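Local coordinates for putative mandelate racemase (PDB 3OZY), which is of unknown function but, as a magnesium-binding enolase superfamily member, probably abstracts a proton next to the carboxylate of an acid-sugar substrate, at residues Arg140-Ser145 and Glu197-Ala202; Cys223-Glu228 and Pro325-Trp330; Asp153-Glu158 and Ala182-Ala187. One frame throughout, in Å; residues are numbered along the deposited sequence.

Contact 1 (Arg140-Ser145 and Glu197-Ala202); sequences RAYASS and EILVDA. With MG (magnesium ion), chain C.
Leu-199 sets one methyl, CD2, almost exactly over the centre of the Tyr-142 ring. The CD2 carbon is 3.6 Å from the ring centroid and 5° off the normal, a CH-pi contact in which all six ring carbons lie about equally far from the methyl. The ring is brought there by chi1 of 74°, which places CG between the backbone N and the carbonyl carbon. Its hydroxyl is hydrogen-bonded to Lys-171.

Nearer the start of both strands, Arg-140 crosses Glu-197 at about a right angle, NH2 coming within 3.3 Å of CG of Glu-197. The glutamate chain bends at chi2, and the guanidinium and carboxylate planes stand 75° apart, with NH1 of Arg-140 4.3 Å from OE2 of Glu-197. One water closes this gap, accepting from NH1 and donating to OE2, while NE of Arg-140 is hydrogen-bonded to Thr-168.

At the far end of its strand, Asp-201 binds magnesium through OD2 at 2.3 Å. OD2 is also hydrogen-bonded to Lys-173, and Glu-227 and Glu-254 complete the protein ligands. Strand 169-173 runs between these two strands, so their side chains meet across the interior of a (beta/alpha) barrel, beneath the enolase-superfamily metal site.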
ATOM      1  N   ARG A 140     -31.165  -0.543  -5.833  1.00  8.23           N
ATOM      2  CA  ARG A 140     -31.513  -0.398  -4.421  1.00 10.00           C
ATOM      3  C   ARG A 140     -30.355   0.181  -3.610  1.00  9.44           C
ATOM      4  O   ARG A 140     -29.237  -0.357  -3.636  1.00  8.92           O
ATOM      5  CB  ARG A 140     -31.930  -1.743  -3.832  1.00 10.47           C
ATOM      6  CG  ARG A 140     -32.358  -1.634  -2.385  1.00 11.42           C
ATOM      7  CD  ARG A 140     -32.311  -2.977  -1.712  1.00 27.76           C
ATOM      8  NE  ARG A 140     -33.122  -2.994  -0.502  1.00 21.76           N
ATOM      9  CZ  ARG A 140     -33.347  -4.083   0.211  1.00 17.71           C
ATOM     10  NH1 ARG A 140     -32.813  -5.236  -0.176  1.00 35.74           N
ATOM     11  NH2 ARG A 140     -34.103  -4.027   1.302  1.00 27.50           N
ATOM     12  N   ALA A 141     -30.625   1.277  -2.902  1.00  8.44           N
ATOM     13  CA  ALA A 141     -29.608   1.984  -2.123  1.00  8.18           C
ATOM     14  C   ALA A 141     -29.777   1.756  -0.627  1.00  8.19           C
ATOM     15  O   ALA A 141     -30.858   1.381  -0.149  1.00  9.08           O
ATOM     16  CB  ALA A 141     -29.651   3.482  -2.419  1.00  8.09           C
ATOM     17  N   TYR A 142     -28.707   1.985   0.119  1.00  6.49           N
ATOM     18  CA  TYR A 142     -28.794   1.998   1.564  1.00  7.48           C
ATOM     19  C   TYR A 142     -28.214   3.286   2.110  1.00  6.39           C
ATOM     20  O   TYR A 142     -27.289   3.857   1.531  1.00  7.39           O
ATOM     21  CB  TYR A 142     -28.118   0.777   2.192  1.00  7.03           C
ATOM     22  CG  TYR A 142     -26.594   0.724   2.206  1.00  6.87           C
ATOM     23  CD1 TYR A 142     -25.863   1.337   3.225  1.00  7.40           C
ATOM     24  CD2 TYR A 142     -25.892  -0.021   1.256  1.00  5.96           C
ATOM     25  CE1 TYR A 142     -24.476   1.235   3.280  1.00  6.37           C
ATOM     26  CE2 TYR A 142     -24.505  -0.115   1.294  1.00  7.14           C
ATOM     27  CZ  TYR A 142     -23.803   0.510   2.308  1.00  6.17           C
ATOM     28  OH  TYR A 142     -22.418   0.414   2.384  1.00  7.34           O
ATOM     29  N   ALA A 143     -28.755   3.724   3.242  1.00  7.77           N
ATOM     30  CA  ALA A 143     -28.325   4.960   3.880  1.00  6.81           C
ATOM     31  C   ALA A 143     -27.063   4.693   4.686  1.00  6.84           C
ATOM     32  O   ALA A 143     -27.072   3.883   5.617  1.00  7.69           O
ATOM     33  CB  ALA A 143     -29.438   5.500   4.787  1.00  7.96           C
ATOM     34  N   SER A 144     -25.989   5.392   4.333  1.00  6.82           N
ATOM     35  CA  SER A 144     -24.694   5.190   4.954  1.00  6.81           C
ATOM     36  C   SER A 144     -24.274   6.467   5.691  1.00  7.38           C
ATOM     37  O   SER A 144     -24.040   7.477   5.032  1.00  7.53           O
ATOM     38  CB  SER A 144     -23.681   4.864   3.850  1.00  8.27           C
ATOM     39  OG  SER A 144     -22.403   4.590   4.388  1.00  7.60           O
ATOM     40  N   SER A 145     -24.191   6.479   7.027  1.00  7.16           N
ATOM     41  CA  SER A 145     -24.565   5.419   7.963  1.00  7.06           C
ATOM     42  C   SER A 145     -25.051   6.110   9.233  1.00  7.52           C
ATOM     43  O   SER A 145     -24.941   7.327   9.365  1.00  8.78           O
ATOM     44  CB  SER A 145     -23.346   4.579   8.359  1.00  6.60           C
ATOM     45  OG  SER A 145     -22.866   3.793   7.281  1.00  7.59           O
ATOM     46  N   GLU A 197     -33.482  -3.775   5.520  1.00  7.50           N
ATOM     47  CA  GLU A 197     -32.190  -4.427   5.737  1.00  7.82           C
ATOM     48  C   GLU A 197     -31.315  -3.576   6.635  1.00  8.54           C
ATOM     49  O   GLU A 197     -31.228  -2.358   6.454  1.00  9.21           O
ATOM     50  CB  GLU A 197     -31.461  -4.706   4.422  1.00  9.60           C
ATOM     51  CG  GLU A 197     -32.219  -5.619   3.450  1.00  9.19           C
ATOM     52  CD  GLU A 197     -32.339  -7.067   3.913  1.00 12.42           C
ATOM     53  OE1 GLU A 197     -31.689  -7.474   4.905  1.00 11.17           O
ATOM     54  OE2 GLU A 197     -33.076  -7.825   3.244  1.00 20.23           O
ATOM     55  N   ILE A 198     -30.685  -4.211   7.617  1.00  6.89           N
ATOM     56  CA  ILE A 198     -29.777  -3.516   8.512  1.00  8.14           C
ATOM     57  C   ILE A 198     -28.385  -4.097   8.337  1.00  6.85           C
ATOM     58  O   ILE A 198     -28.171  -5.303   8.527  1.00  7.98           O
ATOM     59  CB  ILE A 198     -30.234  -3.623   9.990  1.00  8.00           C
ATOM     60  CG1 ILE A 198     -31.621  -2.996  10.176  1.00  8.60           C
ATOM     61  CG2 ILE A 198     -29.229  -2.950  10.910  1.00 10.11           C
ATOM     62  CD1 ILE A 198     -32.223  -3.224  11.556  1.00  8.79           C
ATOM     63  N   LEU A 199     -27.456  -3.229   7.955  1.00  6.48           N
ATOM     64  CA  LEU A 199     -26.056  -3.576   7.731  1.00  5.69           C
ATOM     65  C   LEU A 199     -25.248  -3.046   8.907  1.00  6.82           C
ATOM     66  O   LEU A 199     -25.640  -2.057   9.521  1.00  6.94           O
ATOM     67  CB  LEU A 199     -25.561  -2.895   6.455  1.00  7.11           C
ATOM     68  CG  LEU A 199     -26.106  -3.372   5.103  1.00  6.07           C
ATOM     69  CD1 LEU A 199     -27.629  -3.407   5.017  1.00  8.13           C
ATOM     70  CD2 LEU A 199     -25.528  -2.474   4.021  1.00  8.61           C
ATOM     71  N   VAL A 200     -24.128  -3.689   9.223  1.00  7.73           N
ATOM     72  CA  VAL A 200     -23.278  -3.270  10.333  1.00  8.21           C
ATOM     73  C   VAL A 200     -21.836  -3.143   9.837  1.00  6.68           C
ATOM     74  O   VAL A 200     -21.411  -3.924   8.970  1.00  8.18           O
ATOM     75  CB  VAL A 200     -23.374  -4.296  11.484  1.00  9.94           C
ATOM     76  CG1 VAL A 200     -22.284  -4.087  12.508  1.00 15.87           C
ATOM     77  CG2 VAL A 200     -24.760  -4.232  12.139  1.00  9.83           C
ATOM     78  N   ASP A 201     -21.096  -2.165  10.361  1.00  6.64           N
ATOM     79  CA  ASP A 201     -19.741  -1.874   9.900  1.00  5.84           C
ATOM     80  C   ASP A 201     -18.876  -1.521  11.102  1.00  6.76           C
ATOM     81  O   ASP A 201     -19.136  -0.516  11.781  1.00  6.70           O
ATOM     82  CB  ASP A 201     -19.810  -0.708   8.906  1.00  6.77           C
ATOM     83  CG  ASP A 201     -18.465  -0.322   8.330  1.00  6.96           C
ATOM     84  OD1 ASP A 201     -17.414  -0.803   8.801  1.00  6.86           O
ATOM     85  OD2 ASP A 201     -18.474   0.519   7.399  1.00  7.71           O
ATOM     86  N   ALA A 202     -17.868  -2.357  11.375  1.00  6.64           N
ATOM     87  CA  ALA A 202     -17.009  -2.183  12.543  1.00  6.76           C
ATOM     88  C   ALA A 202     -15.714  -1.424  12.247  1.00  5.97           C
ATOM     89  O   ALA A 202     -14.939  -1.187  13.160  1.00  7.18           O
ATOM     90  CB  ALA A 202     -16.684  -3.536  13.181  1.00  7.76           C
TER
HETATM   91 MG    MG C 390     -17.032   0.807   5.600  1.00  7.94          MG
HETATM   92  O   HOH W   1     -33.896  -7.479   0.798  1.00 31.13           O
HETATM   93  O   HOH W   2     -15.601  -0.078   7.055  1.00  9.12           O
HETATM   94  O   HOH W   3     -16.025   2.765   6.486  1.00 12.10           O
HETATM   95  O   HOH W   4     -18.443   2.336   4.466  1.00  9.83           O

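Contact 2 (Cys223-Glu228 and Pro325-Trp330); sequences CYWFEE and PAMFEW. With MG (magnesium ion), chain C.
The Tyr-224 ring receives the Met-327 methyl on one face and Trp-225 CE3 at its edge, in the ring plane. Met-327 CE stands 3.8 Å from the Tyr-224 centroid, only 6° off the normal, so the methyl makes a centred CH-pi contact. The sulfur follows obliquely, with SD 5.0 Å from the same centroid, which makes the pair a Met-aromatic contact as well. Arg-249 adds a cation-pi interaction to this tyrosine.

Met-327 reaches both aromatic residues because its chain folds: bends at chi2 and at chi3, the latter 73°, turn CE back to the tyrosine, while CG passes alongside the indole. There CG lies 3.7 Å from CZ3 of Trp-225, meeting the ring system obliquely, the two side chains lying alongside and pointing opposite ways. Leu-199 also touches Met-327, Tyr-224 and Trp-225, which ties the cluster to the neighbouring strand.

Above this apolar layer of the barrel the contact becomes polar. NE1 of Trp-225 gives a weak hydrogen bond to OE1 of Glu-227, 3.1 Å long and bent to 129°. The same OE1 also has a salt bridge with Lys-171 and a hydrogen bond with Gln-275. Extended beyond CG, Glu-227 brings OE2 to 2.2 Å from the magnesium. A water donates to Glu-227 OE2 and to Glu-329 OE1, joining the two carboxylates across the barrel. OE2 of Glu-329 accepts, at 2.9 Å, from a second water that is itself a magnesium ligand; it also forms a salt bridge with Lys-171 and a hydrogen bond with Ser-144. Glu-329 thus stands in the second shell of the metal. Carboxylates at strand ends gathered round magnesium are the mark of the enolase-superfamily active site.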
ATOM      1  N   CYS A 223     -29.231  -9.303  10.419  1.00  6.49           N
ATOM      2  CA  CYS A 223     -28.462  -8.314   9.663  1.00  7.07           C
ATOM      3  C   CYS A 223     -28.002  -8.822   8.300  1.00  6.98           C
ATOM      4  O   CYS A 223     -27.657  -9.993   8.133  1.00  8.08           O
ATOM      5  CB  CYS A 223     -27.264  -7.829  10.473  1.00  7.54           C
ATOM      6  SG  CYS A 223     -27.732  -6.897  11.934  1.00  9.54           S
ATOM      7  N   TYR A 224     -27.977  -7.924   7.324  1.00  6.34           N
ATOM      8  CA  TYR A 224     -27.596  -8.269   5.956  1.00  6.88           C
ATOM      9  C   TYR A 224     -26.102  -8.598   5.821  1.00  5.54           C
ATOM     10  O   TYR A 224     -25.725  -9.594   5.189  1.00  6.34           O
ATOM     11  CB  TYR A 224     -27.978  -7.117   5.019  1.00  7.55           C
ATOM     12  CG  TYR A 224     -27.862  -7.447   3.551  1.00  7.19           C
ATOM     13  CD1 TYR A 224     -28.894  -8.102   2.879  1.00  8.37           C
ATOM     14  CD2 TYR A 224     -26.732  -7.090   2.824  1.00  7.74           C
ATOM     15  CE1 TYR A 224     -28.785  -8.405   1.533  1.00  7.79           C
ATOM     16  CE2 TYR A 224     -26.619  -7.390   1.479  1.00  7.57           C
ATOM     17  CZ  TYR A 224     -27.640  -8.042   0.838  1.00  7.15           C
ATOM     18  OH  TYR A 224     -27.517  -8.342  -0.503  1.00  9.97           O
ATOM     19  N   TRP A 225     -25.248  -7.754   6.393  1.00  6.04           N
ATOM     20  CA  TRP A 225     -23.814  -7.999   6.368  1.00  5.36           C
ATOM     21  C   TRP A 225     -23.100  -7.401   7.564  1.00  6.27           C
ATOM     22  O   TRP A 225     -23.658  -6.546   8.260  1.00  6.68           O
ATOM     23  CB  TRP A 225     -23.170  -7.580   5.036  1.00  6.50           C
ATOM     24  CG  TRP A 225     -22.904  -6.100   4.742  1.00  5.71           C
ATOM     25  CD1 TRP A 225     -22.417  -5.125   5.588  1.00  7.10           C
ATOM     26  CD2 TRP A 225     -23.000  -5.502   3.449  1.00  6.96           C
ATOM     27  NE1 TRP A 225     -22.253  -3.937   4.884  1.00  6.73           N
ATOM     28  CE2 TRP A 225     -22.600  -4.152   3.569  1.00  5.48           C
ATOM     29  CE3 TRP A 225     -23.404  -5.979   2.197  1.00  6.50           C
ATOM     30  CZ2 TRP A 225     -22.599  -3.275   2.476  1.00  6.16           C
ATOM     31  CZ3 TRP A 225     -23.402  -5.114   1.116  1.00  6.72           C
ATOM     32  CH2 TRP A 225     -23.005  -3.777   1.260  1.00  6.97           C
ATOM     33  N   PHE A 226     -21.881  -7.897   7.786  1.00  5.36           N
ATOM     34  CA  PHE A 226     -20.955  -7.487   8.844  1.00  5.49           C
ATOM     35  C   PHE A 226     -19.712  -7.013   8.089  1.00  5.72           C
ATOM     36  O   PHE A 226     -18.944  -7.830   7.558  1.00  6.58           O
ATOM     37  CB  PHE A 226     -20.620  -8.730   9.684  1.00  6.40           C
ATOM     38  CG  PHE A 226     -19.923  -8.464  10.998  1.00  5.45           C
ATOM     39  CD1 PHE A 226     -19.678  -7.189  11.463  1.00  6.12           C
ATOM     40  CD2 PHE A 226     -19.557  -9.546  11.790  1.00  7.08           C
ATOM     41  CE1 PHE A 226     -19.071  -6.998  12.707  1.00  8.32           C
ATOM     42  CE2 PHE A 226     -18.956  -9.371  13.014  1.00  8.34           C
ATOM     43  CZ  PHE A 226     -18.703  -8.098  13.479  1.00  8.41           C
ATOM     44  N   GLU A 227     -19.528  -5.697   8.015  1.00  6.14           N
ATOM     45  CA  GLU A 227     -18.488  -5.072   7.198  1.00  6.05           C
ATOM     46  C   GLU A 227     -17.260  -4.710   8.036  1.00  6.32           C
ATOM     47  O   GLU A 227     -17.394  -4.236   9.170  1.00  5.85           O
ATOM     48  CB  GLU A 227     -19.074  -3.830   6.526  1.00  5.80           C
ATOM     49  CG  GLU A 227     -18.065  -2.926   5.865  1.00  6.25           C
ATOM     50  CD  GLU A 227     -18.724  -1.850   5.038  1.00  6.23           C
ATOM     51  OE1 GLU A 227     -19.956  -1.914   4.834  1.00  6.36           O
ATOM     52  OE2 GLU A 227     -18.009  -0.936   4.578  1.00  7.16           O
ATOM     53  N   GLU A 228     -16.072  -4.933   7.466  1.00  6.49           N
ATOM     54  CA  GLU A 228     -14.799  -4.745   8.172  1.00  5.47           C
ATOM     55  C   GLU A 228     -14.890  -5.181   9.636  1.00  5.72           C
ATOM     56  O   GLU A 228     -14.578  -4.423  10.555  1.00  5.67           O
ATOM     57  CB  GLU A 228     -14.279  -3.305   8.049  1.00  6.04           C
ATOM     58  CG  GLU A 228     -13.794  -2.955   6.642  1.00  6.42           C
ATOM     59  CD  GLU A 228     -12.869  -1.755   6.647  1.00  6.78           C
ATOM     60  OE1 GLU A 228     -13.073  -0.849   7.490  1.00  7.89           O
ATOM     61  OE2 GLU A 228     -11.929  -1.713   5.825  1.00  7.25           O
ATOM     62  N   PRO A 325     -26.746  -8.600  -6.744  1.00 10.32           N
ATOM     63  CA  PRO A 325     -27.864  -7.982  -6.019  1.00 10.36           C
ATOM     64  C   PRO A 325     -27.456  -6.587  -5.582  1.00 10.37           C
ATOM     65  O   PRO A 325     -26.340  -6.383  -5.103  1.00 12.86           O
ATOM     66  CB  PRO A 325     -28.026  -8.868  -4.779  1.00 14.58           C
ATOM     67  CG  PRO A 325     -27.248 -10.117  -5.058  1.00 26.99           C
ATOM     68  CD  PRO A 325     -26.168  -9.749  -6.023  1.00 14.87           C
ATOM     69  N   ALA A 326     -28.349  -5.623  -5.736  1.00  8.57           N
ATOM     70  CA  ALA A 326     -28.008  -4.242  -5.416  1.00  9.24           C
ATOM     71  C   ALA A 326     -28.085  -3.952  -3.920  1.00  8.61           C
ATOM     72  O   ALA A 326     -29.080  -4.276  -3.272  1.00 10.13           O
ATOM     73  CB  ALA A 326     -28.922  -3.287  -6.176  1.00 14.05           C
ATOM     74  N   MET A 327     -27.034  -3.343  -3.385  1.00  8.24           N
ATOM     75  CA  MET A 327     -27.042  -2.852  -2.013  1.00  6.95           C
ATOM     76  C   MET A 327     -26.088  -1.666  -2.033  1.00  6.63           C
ATOM     77  O   MET A 327     -24.937  -1.750  -1.588  1.00  7.84           O
ATOM     78  CB  MET A 327     -26.601  -3.944  -1.031  1.00  7.00           C
ATOM     79  CG  MET A 327     -26.714  -3.557   0.451  1.00  6.63           C
ATOM     80  SD  MET A 327     -28.342  -2.951   0.960  1.00  7.86           S
ATOM     81  CE  MET A 327     -29.270  -4.482   0.959  1.00 11.34           C
ATOM     82  N   PHE A 328     -26.576  -0.572  -2.608  1.00  7.48           N
ATOM     83  CA  PHE A 328     -25.717   0.501  -3.082  1.00  7.48           C
ATOM     84  C   PHE A 328     -25.512   1.584  -2.037  1.00  6.76           C
ATOM     85  O   PHE A 328     -26.464   2.244  -1.616  1.00  7.56           O
ATOM     86  CB  PHE A 328     -26.282   1.133  -4.356  1.00  8.23           C
ATOM     87  CG  PHE A 328     -25.370   2.157  -4.945  1.00  6.48           C
ATOM     88  CD1 PHE A 328     -24.230   1.756  -5.616  1.00  8.01           C
ATOM     89  CD2 PHE A 328     -25.605   3.512  -4.780  1.00  7.77           C
ATOM     90  CE1 PHE A 328     -23.350   2.677  -6.142  1.00  7.99           C
ATOM     91  CE2 PHE A 328     -24.727   4.443  -5.307  1.00  8.56           C
ATOM     92  CZ  PHE A 328     -23.597   4.024  -5.987  1.00  8.93           C
ATOM     93  N   GLU A 329     -24.259   1.784  -1.631  1.00  6.54           N
ATOM     94  CA  GLU A 329     -23.938   2.723  -0.558  1.00  6.98           C
ATOM     95  C   GLU A 329     -24.205   4.178  -0.947  1.00  7.22           C
ATOM     96  O   GLU A 329     -23.692   4.665  -1.953  1.00  7.42           O
ATOM     97  CB  GLU A 329     -22.478   2.558  -0.122  1.00  6.40           C
ATOM     98  CG  GLU A 329     -22.108   3.468   1.035  1.00  6.59           C
ATOM     99  CD  GLU A 329     -20.759   3.150   1.650  1.00  6.89           C
ATOM    100  OE1 GLU A 329     -19.824   2.731   0.924  1.00  6.71           O
ATOM    101  OE2 GLU A 329     -20.614   3.340   2.878  1.00  7.78           O
ATOM    102  N   TRP A 330     -25.002   4.867  -0.128  1.00  6.82           N
ATOM    103  CA  TRP A 330     -25.275   6.286  -0.341  1.00  8.19           C
ATOM    104  C   TRP A 330     -25.032   7.092   0.933  1.00  6.46           C
ATOM    105  O   TRP A 330     -25.802   7.007   1.890  1.00  7.68           O
ATOM    106  CB  TRP A 330     -26.705   6.523  -0.861  1.00  8.09           C
ATOM    107  CG  TRP A 330     -26.823   7.903  -1.433  1.00  9.05           C
ATOM    108  CD1 TRP A 330     -26.902   9.073  -0.735  1.00  8.98           C
ATOM    109  CD2 TRP A 330     -26.808   8.261  -2.822  1.00  9.29           C
ATOM    110  NE1 TRP A 330     -26.937  10.138  -1.605  1.00 10.25           N
ATOM    111  CE2 TRP A 330     -26.893   9.667  -2.892  1.00 10.53           C
ATOM    112  CE3 TRP A 330     -26.751   7.530  -4.013  1.00  9.33           C
ATOM    113  CZ2 TRP A 330     -26.909  10.357  -4.107  1.00 12.05           C
ATOM    114  CZ3 TRP A 330     -26.775   8.212  -5.218  1.00 11.45           C
ATOM    115  CH2 TRP A 330     -26.846   9.614  -5.254  1.00 10.82           C
TER
HETATM  116 MG    MG C 390     -17.032   0.807   5.600  1.00  7.94          MG
HETATM  117  O   HOH W   5     -18.860   0.126   2.072  1.00  8.28           O
HETATM  118  O   HOH W   2     -15.601  -0.078   7.055  1.00  9.12           O
HETATM  119  O   HOH W   4     -18.443   2.336   4.466  1.00  9.83           O
HETATM  120  O   HOH W   3     -16.025   2.765   6.486  1.00 12.10           O

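Contact 3 (Asp153-Glu158 and Ala182-Ala187); sequences DQAADE and AANLRA
Asn-184 packs against Ala-155 from its first side-chain carbon onward. Its CB lies 3.9 Å from the methyl CB of Ala-155, an approach made possible by backbones whose CA atoms, in these same two residues, are only 5.9 Å apart. Next along the chain, CG of Asn-184 is 4.0 Å from that methyl; chi1 of -70° sets CG beside the backbone N and anti to the carbonyl carbon. The amide then runs past the alanine rather than ending on it, ND2 staying 4.2 Å and OD1 4.3 Å from the CB of Ala-155. An acetic acid molecule, probably from the crystallisation liquor, is bound about 4 Å from the nearest atom of this side chain, and Pro-152, at the start of the first helix, touches it too.

Helices 152-164 and 178-192 are successive outer helices of the (beta/alpha) barrel, each followed in the chain by a parallel strand, 169-173 and 197-201. Alanines let them come close: Ala-156, the next residue, meets Ala-187, about one turn beyond Asn-184. Its CB rests 3.7 Å from the backbone O of Ala-187, and the two CB methyls of these residues are 4.2 Å apart. The contact is small and made of van der Waals packing. Farther out, Asp-157 forms a salt bridge with Arg-191 of the second helix, while on another side of that helix Ala-182 packs against Ile-217 of helix 208-220.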
ATOM      1  N   ASP A 153     -32.589   4.210  21.485  1.00 10.50           N
ATOM      2  CA  ASP A 153     -33.760   4.896  20.947  1.00 11.98           C
ATOM      3  C   ASP A 153     -33.376   5.866  19.842  1.00  8.82           C
ATOM      4  O   ASP A 153     -34.107   6.022  18.872  1.00 10.32           O
ATOM      5  CB  ASP A 153     -34.522   5.651  22.042  1.00 12.53           C
ATOM      6  CG  ASP A 153     -35.280   4.725  22.974  1.00 21.53           C
ATOM      7  OD1 ASP A 153     -35.545   3.562  22.590  1.00 21.61           O
ATOM      8  OD2 ASP A 153     -35.617   5.174  24.090  1.00 26.18           O
ATOM      9  N   GLN A 154     -32.236   6.531  20.008  1.00 10.55           N
ATOM     10  CA  GLN A 154     -31.759   7.474  18.999  1.00  9.61           C
ATOM     11  C   GLN A 154     -31.344   6.766  17.709  1.00  9.66           C
ATOM     12  O   GLN A 154     -31.614   7.253  16.618  1.00  9.57           O
ATOM     13  CB  GLN A 154     -30.598   8.300  19.548  1.00  9.52           C
ATOM     14  CG  GLN A 154     -31.022   9.237  20.671  1.00  8.27           C
ATOM     15  CD  GLN A 154     -29.852   9.737  21.475  1.00 10.02           C
ATOM     16  OE1 GLN A 154     -28.697   9.469  21.149  1.00  9.41           O
ATOM     17  NE2 GLN A 154     -30.139  10.480  22.548  1.00 10.10           N
ATOM     18  N   ALA A 155     -30.686   5.619  17.841  1.00  9.25           N
ATOM     19  CA  ALA A 155     -30.306   4.832  16.668  1.00  9.35           C
ATOM     20  C   ALA A 155     -31.560   4.378  15.925  1.00  7.92           C
ATOM     21  O   ALA A 155     -31.637   4.447  14.699  1.00  9.10           O
ATOM     22  CB  ALA A 155     -29.443   3.634  17.077  1.00 10.22           C
ATOM     23  N   ALA A 156     -32.566   3.937  16.678  1.00  9.20           N
ATOM     24  CA  ALA A 156     -33.832   3.538  16.082  1.00  9.80           C
ATOM     25  C   ALA A 156     -34.531   4.719  15.410  1.00  9.50           C
ATOM     26  O   ALA A 156     -35.063   4.584  14.314  1.00  9.74           O
ATOM     27  CB  ALA A 156     -34.742   2.878  17.126  1.00 10.11           C
ATOM     28  N   ASP A 157     -34.523   5.875  16.072  1.00  9.73           N
ATOM     29  CA  ASP A 157     -35.111   7.091  15.502  1.00 10.94           C
ATOM     30  C   ASP A 157     -34.433   7.444  14.185  1.00  9.74           C
ATOM     31  O   ASP A 157     -35.093   7.769  13.201  1.00 10.88           O
ATOM     32  CB  ASP A 157     -34.957   8.283  16.456  1.00 10.73           C
ATOM     33  CG  ASP A 157     -35.942   8.259  17.615  1.00 14.88           C
ATOM     34  OD1 ASP A 157     -36.931   7.491  17.579  1.00 13.99           O
ATOM     35  OD2 ASP A 157     -35.714   9.027  18.574  1.00 14.87           O
ATOM     36  N   GLU A 158     -33.102   7.397  14.166  1.00  9.35           N
ATOM     37  CA  GLU A 158     -32.401   7.767  12.947  1.00  9.76           C
ATOM     38  C   GLU A 158     -32.711   6.780  11.817  1.00  9.26           C
ATOM     39  O   GLU A 158     -32.945   7.191  10.677  1.00 10.07           O
ATOM     40  CB  GLU A 158     -30.892   7.917  13.154  1.00 11.20           C
ATOM     41  CG  GLU A 158     -30.255   8.436  11.882  1.00 14.63           C
ATOM     42  CD  GLU A 158     -28.801   8.829  11.999  1.00 14.40           C
ATOM     43  OE1 GLU A 158     -28.246   8.857  13.123  1.00 10.79           O
ATOM     44  OE2 GLU A 158     -28.226   9.123  10.920  1.00 14.01           O
ATOM     45  N   ALA A 182     -25.023  -3.699  20.380  1.00 10.36           N
ATOM     46  CA  ALA A 182     -26.078  -4.705  20.399  1.00 12.46           C
ATOM     47  C   ALA A 182     -27.418  -4.096  20.777  1.00 12.09           C
ATOM     48  O   ALA A 182     -28.444  -4.406  20.178  1.00 11.58           O
ATOM     49  CB  ALA A 182     -25.725  -5.847  21.356  1.00 12.48           C
ATOM     50  N   ALA A 183     -27.411  -3.224  21.779  1.00 10.86           N
ATOM     51  CA  ALA A 183     -28.657  -2.604  22.212  1.00 12.95           C
ATOM     52  C   ALA A 183     -29.229  -1.727  21.099  1.00  9.05           C
ATOM     53  O   ALA A 183     -30.434  -1.709  20.871  1.00 10.79           O
ATOM     54  CB  ALA A 183     -28.441  -1.796  23.485  1.00 13.32           C
ATOM     55  N   ASN A 184     -28.353  -1.016  20.392  1.00  9.34           N
ATOM     56  CA  ASN A 184     -28.778  -0.190  19.267  1.00 10.42           C
ATOM     57  C   ASN A 184     -29.438  -1.033  18.182  1.00 10.89           C
ATOM     58  O   ASN A 184     -30.510  -0.705  17.675  1.00 11.82           O
ATOM     59  CB  ASN A 184     -27.593   0.572  18.677  1.00 11.56           C
ATOM     60  CG  ASN A 184     -27.088   1.658  19.589  1.00 11.63           C
ATOM     61  OD1 ASN A 184     -27.660   1.919  20.646  1.00 12.37           O
ATOM     62  ND2 ASN A 184     -26.009   2.320  19.171  1.00 14.52           N
ATOM     63  N   LEU A 185     -28.784  -2.133  17.818  0.57 11.50           N
ATOM     64  CA  LEU A 185     -29.315  -3.022  16.786  0.57 11.21           C
ATOM     65  C   LEU A 185     -30.658  -3.615  17.172  0.57 11.71           C
ATOM     66  O   LEU A 185     -31.574  -3.687  16.353  0.57 12.35           O
ATOM     67  CB  LEU A 185     -28.338  -4.159  16.496  0.57 12.21           C
ATOM     68  CG  LEU A 185     -27.149  -3.821  15.612  0.57 11.26           C
ATOM     69  CD1 LEU A 185     -26.176  -4.980  15.642  0.57 11.74           C
ATOM     70  CD2 LEU A 185     -27.599  -3.521  14.187  0.57  9.81           C
ATOM     71  N   ARG A 186     -30.775  -4.055  18.419  1.00 11.11           N
ATOM     72  CA  ARG A 186     -32.033  -4.628  18.867  1.00 12.92           C
ATOM     73  C   ARG A 186     -33.157  -3.589  18.781  1.00 11.78           C
ATOM     74  O   ARG A 186     -34.255  -3.896  18.337  1.00 12.95           O
ATOM     75  CB  ARG A 186     -31.920  -5.217  20.279  1.00 13.69           C
ATOM     76  CG  ARG A 186     -31.024  -6.450  20.350  1.00 18.81           C
ATOM     77  CD  ARG A 186     -31.128  -7.134  21.699  1.00 22.36           C
ATOM     78  NE  ARG A 186     -29.958  -7.956  21.996  1.00 30.10           N
ATOM     79  CZ  ARG A 186     -28.950  -7.555  22.769  1.00 24.50           C
ATOM     80  NH1 ARG A 186     -28.973  -6.344  23.316  1.00 26.27           N
ATOM     81  NH2 ARG A 186     -27.922  -8.357  22.992  1.00 30.49           N
ATOM     82  N   ALA A 187     -32.873  -2.353  19.184  1.00 10.79           N
ATOM     83  CA  ALA A 187     -33.887  -1.301  19.136  1.00 11.82           C
ATOM     84  C   ALA A 187     -34.244  -0.959  17.691  1.00 10.63           C
ATOM     85  O   ALA A 187     -35.407  -0.746  17.358  1.00 11.94           O
ATOM     86  CB  ALA A 187     -33.401  -0.060  19.875  1.00 13.15           C
TER

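Overall arrangement
From the N terminus, strand 139-146 comes first and opens the loop of contact 1. Contact 3 is the first to close, when helix 178-192 returns to helix 152-164. It lies wholly within the larger loop that contact 1 closes as strand 197-201 arrives. Contact 2 opens only after that and spans almost a hundred residues, bringing strand 328-331 back to face strand 225-227. Contacts 1 and 2, with centres about 5 Å apart, share the barrel interior and the magnesium: strand 139-146 neighbours 328-331, and 197-201 neighbours 225-227. Contact 3, its centre about 14 Å from that of contact 1, joins two neighbouring helices, 152-164 and 178-192, of the outer layer.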